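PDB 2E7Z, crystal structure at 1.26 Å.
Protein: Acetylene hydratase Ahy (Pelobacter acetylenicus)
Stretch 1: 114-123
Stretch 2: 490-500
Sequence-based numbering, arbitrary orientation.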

# COMPACT_ATOMS: atom_id res chain seq x y z
N SER A 114 6.87 -11.34 -9.53
CA SER A 114 7.57 -12.54 -9.97
C SER A 114 6.98 -13.86 -9.50
O SER A 114 7.44 -14.89 -9.97
N GLU A 115 5.96 -13.86 -8.62
CA GLU A 115 5.52 -15.16 -8.09
C GLU A 115 4.14 -15.61 -8.58
O GLU A 115 3.86 -16.80 -8.51
N TYR A 116 3.29 -14.69 -9.06
CA TYR A 116 2.10 -15.07 -9.83
C TYR A 116 1.12 -15.94 -9.03
O TYR A 116 0.33 -16.68 -9.61
N GLY A 117 1.13 -15.80 -7.71
CA GLY A 117 0.24 -16.59 -6.83
C GLY A 117 0.92 -17.74 -6.12
O GLY A 117 0.31 -18.37 -5.22
N THR A 118 2.17 -18.04 -6.50
CA THR A 118 2.82 -19.19 -5.91
C THR A 118 3.26 -18.98 -4.46
O THR A 118 3.48 -19.97 -3.76
N LEU A 119 3.35 -17.73 -3.99
CA LEU A 119 3.68 -17.51 -2.60
C LEU A 119 2.55 -17.96 -1.68
O LEU A 119 2.78 -18.73 -0.78
N ARG A 120 1.33 -17.49 -1.94
CA ARG A 120 0.23 -17.96 -1.10
C ARG A 120 -0.05 -19.45 -1.37
O ARG A 120 -0.47 -20.17 -0.48
N ARG A 121 0.22 -19.92 -2.60
CA ARG A 121 0.14 -21.34 -2.91
C ARG A 121 0.97 -22.15 -1.92
O ARG A 121 0.50 -23.10 -1.28
N PHE A 122 2.23 -21.76 -1.78
CA PHE A 122 3.13 -22.40 -0.84
C PHE A 122 2.62 -22.34 0.59
O PHE A 122 2.57 -23.36 1.29
N MET A 123 2.21 -21.14 1.04
CA MET A 123 1.72 -21.01 2.40
C MET A 123 0.47 -21.86 2.62
O MET A 123 0.33 -22.46 3.69
N ASP A 490 15.28 -14.87 -8.81
CA ASP A 490 13.89 -14.42 -8.78
C ASP A 490 13.06 -15.00 -7.64
O ASP A 490 13.43 -16.01 -7.03
N GLU A 491 11.91 -14.38 -7.36
CA GLU A 491 11.14 -14.76 -6.19
C GLU A 491 10.60 -16.17 -6.33
O GLU A 491 10.48 -16.89 -5.33
N TYR A 492 10.25 -16.56 -7.56
CA TYR A 492 9.74 -17.92 -7.76
C TYR A 492 10.81 -18.98 -7.56
O TYR A 492 10.51 -20.05 -7.02
N TYR A 493 12.05 -18.67 -7.96
CA TYR A 493 13.15 -19.58 -7.68
C TYR A 493 13.18 -19.92 -6.18
O TYR A 493 13.21 -21.09 -5.81
N PHE A 494 13.20 -18.90 -5.33
CA PHE A 494 13.19 -19.10 -3.88
C PHE A 494 11.98 -19.95 -3.47
O PHE A 494 12.14 -20.94 -2.76
N ILE A 495 10.78 -19.56 -3.90
CA ILE A 495 9.58 -20.28 -3.44
C ILE A 495 9.61 -21.75 -3.89
O ILE A 495 9.33 -22.66 -3.10
N ARG A 496 9.93 -21.99 -5.16
CA ARG A 496 9.91 -23.36 -5.66
C ARG A 496 10.96 -24.22 -4.97
O ARG A 496 10.70 -25.37 -4.62
N GLU A 497 12.16 -23.68 -4.82
CA GLU A 497 13.24 -24.44 -4.18
C GLU A 497 12.86 -24.81 -2.75
O GLU A 497 13.13 -25.92 -2.28
N LEU A 498 12.21 -23.90 -2.04
CA LEU A 498 11.75 -24.22 -0.69
C LEU A 498 10.60 -25.23 -0.73
O LEU A 498 10.60 -26.17 0.05
N ALA A 499 9.64 -25.04 -1.63
CA ALA A 499 8.50 -25.94 -1.75
C ALA A 499 8.97 -27.36 -2.00
O ALA A 499 8.46 -28.30 -1.38
N VAL A 500 9.93 -27.55 -2.89
CA VAL A 500 10.45 -28.89 -3.15
C VAL A 500 10.99 -29.53 -1.87
O VAL A 500 10.66 -30.68 -1.54

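Two nearly parallel helices, with the loop residues leading into the first, illustrate how segments remote in sequence can pack almost purely by van der Waals contact, with no hydrogen bond crossing between them and the polar groups served largely within their own stretch or elsewhere in the structure. The axes of helices 118-123 and 491-500 cross at 18° and approach to 10.0 Å, a spacing that side chains must fill. Ser 114, Glu 115, Thr 118, Phe 122, Glu 491, Tyr 492, Ile 495 and Leu 498 point toward the other stretch; Leu 119 and Ala 499 point sideways. Ile 495 and Phe 122 carry the largest covered areas, 83 Å² each. Ile 495 (m, t) has its CD1 3.5 Å from Glu 115 CB and 3.8 Å from CB of Leu 119 (t, m), while its CG2 sits 3.6 Å from the backbone O of Thr 118 and 4.0 Å from Phe 122 CB. One branched residue thus touches successive turns of its neighbour.

Farther along, Leu 498 CD2 and Ala 499 CA are placed obliquely to the ring of Phe 122 (chi1 t): its CZ is 3.7 Å from CD2 of Leu 498 (t, p), its CD1 3.9 Å from Ala 499 CB. The ring also lies against the backbone, with Phe 122 CE1 3.8 Å from Ala 499 CA.

The N-terminal end is more polar, yet still only packs. Thr 118 (p) places OG1 3.3 Å from CD1 of Tyr 492 (chi1 t), at the ring edge; that hydroxyl donates instead to Glu 115 O, with OG1 and O 2.7 Å apart. Glu 115 (p, p) OE1 accepts from Leu 119 N at 2.9 Å, and its CG lies 3.3 Å from Glu 491 OE1. Ser 114 (m) and Glu 491 (t, t) meet through their CB atoms at 3.9 Å. Ser 114 O, 3.7 Å from Tyr 492 CB, is buried without a partner.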

# COMPACT_ATOMS: atom_id res chain seq x y z
CB SER A 114 9.04 -12.49 -9.52
OG SER A 114 9.72 -11.49 -10.25
CB GLU A 115 5.67 -15.26 -6.57
CG GLU A 115 5.05 -14.16 -5.70
CD GLU A 115 3.55 -14.27 -5.43
OE1 GLU A 115 2.92 -15.36 -5.59
OE2 GLU A 115 2.97 -13.24 -4.99
CB TYR A 116 2.46 -15.73 -11.16
CG TYR A 116 3.29 -14.84 -12.04
CD1 TYR A 116 2.68 -13.87 -12.83
CD2 TYR A 116 4.69 -14.91 -12.04
CE1 TYR A 116 3.43 -13.02 -13.64
CE2 TYR A 116 5.47 -14.04 -12.82
CZ TYR A 116 4.81 -13.09 -13.61
OH TYR A 116 5.52 -12.21 -14.40
CB THR A 118 4.02 -19.68 -6.76
OG1 THR A 118 5.02 -18.66 -6.85
CG2 THR A 118 3.56 -20.10 -8.15
CB LEU A 119 4.10 -16.05 -2.38
CG LEU A 119 4.56 -15.66 -0.97
CD1 LEU A 119 3.42 -15.38 0.05
CD2 LEU A 119 5.61 -16.63 -0.38
CB ARG A 120 -1.06 -17.15 -1.28
CG ARG A 120 -0.92 -15.72 -0.81
CD ARG A 120 -0.66 -15.55 0.69
NE ARG A 120 -1.72 -15.96 1.63
CZ ARG A 120 -2.70 -15.15 2.01
NH1 ARG A 120 -2.88 -13.95 1.45
NH2 ARG A 120 -3.57 -15.62 2.91
CB ARG A 121 0.54 -21.59 -4.35
CG ARG A 121 0.37 -23.01 -4.87
CD ARG A 121 0.85 -23.03 -6.31
NE ARG A 121 0.64 -24.32 -6.98
CZ ARG A 121 -0.44 -24.63 -7.70
NH1 ARG A 121 -1.44 -23.75 -7.85
NH2 ARG A 121 -0.54 -25.84 -8.28
CB PHE A 122 4.52 -21.72 -0.94
CG PHE A 122 5.49 -22.14 0.13
CD1 PHE A 122 6.12 -23.37 0.06
CD2 PHE A 122 5.80 -21.28 1.17
CE1 PHE A 122 6.99 -23.78 1.05
CE2 PHE A 122 6.71 -21.67 2.16
CZ PHE A 122 7.29 -22.92 2.10
CB MET A 123 1.40 -19.56 2.73
CG MET A 123 2.67 -18.69 2.75
SD MET A 123 2.27 -17.00 3.31
CE MET A 123 2.03 -17.29 5.09
CB ASP A 490 13.25 -14.66 -10.14
CG ASP A 490 12.91 -16.10 -10.38
OD1 ASP A 490 11.86 -16.51 -9.87
OD2 ASP A 490 13.64 -16.79 -11.11
CB GLU A 491 9.99 -13.77 -6.01
CG GLU A 491 9.31 -13.87 -4.66
CD GLU A 491 8.10 -12.94 -4.57
OE1 GLU A 491 7.76 -12.33 -5.63
OE2 GLU A 491 7.49 -12.83 -3.48
CB TYR A 492 9.07 -18.08 -9.13
CG TYR A 492 8.52 -19.49 -9.31
CD1 TYR A 492 7.57 -20.02 -8.43
CD2 TYR A 492 9.00 -20.32 -10.33
CE1 TYR A 492 7.10 -21.33 -8.57
CE2 TYR A 492 8.51 -21.63 -10.47
CZ TYR A 492 7.58 -22.12 -9.60
OH TYR A 492 7.15 -23.41 -9.74
CB TYR A 493 14.46 -18.97 -8.13
CG TYR A 493 15.64 -19.84 -7.84
CD1 TYR A 493 16.02 -20.86 -8.72
CD2 TYR A 493 16.38 -19.66 -6.67
CE1 TYR A 493 17.12 -21.66 -8.43
CE2 TYR A 493 17.45 -20.49 -6.37
CZ TYR A 493 17.80 -21.48 -7.26
OH TYR A 493 18.88 -22.28 -7.01
CB PHE A 494 13.17 -17.74 -3.15
CG PHE A 494 12.85 -17.85 -1.67
CD1 PHE A 494 13.66 -18.57 -0.82
CD2 PHE A 494 11.69 -17.28 -1.14
CE1 PHE A 494 13.37 -18.69 0.54
CE2 PHE A 494 11.40 -17.40 0.23
CZ PHE A 494 12.26 -18.11 1.07
CB ILE A 495 8.29 -19.58 -3.98
CG1 ILE A 495 8.10 -18.24 -3.28
CG2 ILE A 495 7.03 -20.46 -3.78
CD1 ILE A 495 7.29 -17.22 -4.11
CB ARG A 496 10.14 -23.41 -7.17
CG ARG A 496 9.91 -24.82 -7.70
CD ARG A 496 10.28 -25.01 -9.16
NE ARG A 496 9.60 -26.22 -9.63
CZ ARG A 496 10.07 -27.47 -9.56
NH1 ARG A 496 11.31 -27.70 -9.11
NH2 ARG A 496 9.32 -28.48 -9.99
CB GLU A 497 14.55 -23.66 -4.20
CG GLU A 497 15.15 -23.52 -5.59
CD GLU A 497 15.71 -24.82 -6.12
OE1 GLU A 497 16.27 -25.61 -5.33
OE2 GLU A 497 15.62 -25.03 -7.34
CB LEU A 498 11.36 -22.93 0.06
CG LEU A 498 10.99 -23.07 1.53
CD1 LEU A 498 12.05 -23.79 2.37
CD2 LEU A 498 10.74 -21.68 2.09
CB ALA A 499 7.62 -25.49 -2.88
CB VAL A 500 11.49 -28.88 -4.29
CG1 VAL A 500 12.22 -30.22 -4.40
CG2 VAL A 500 10.83 -28.48 -5.63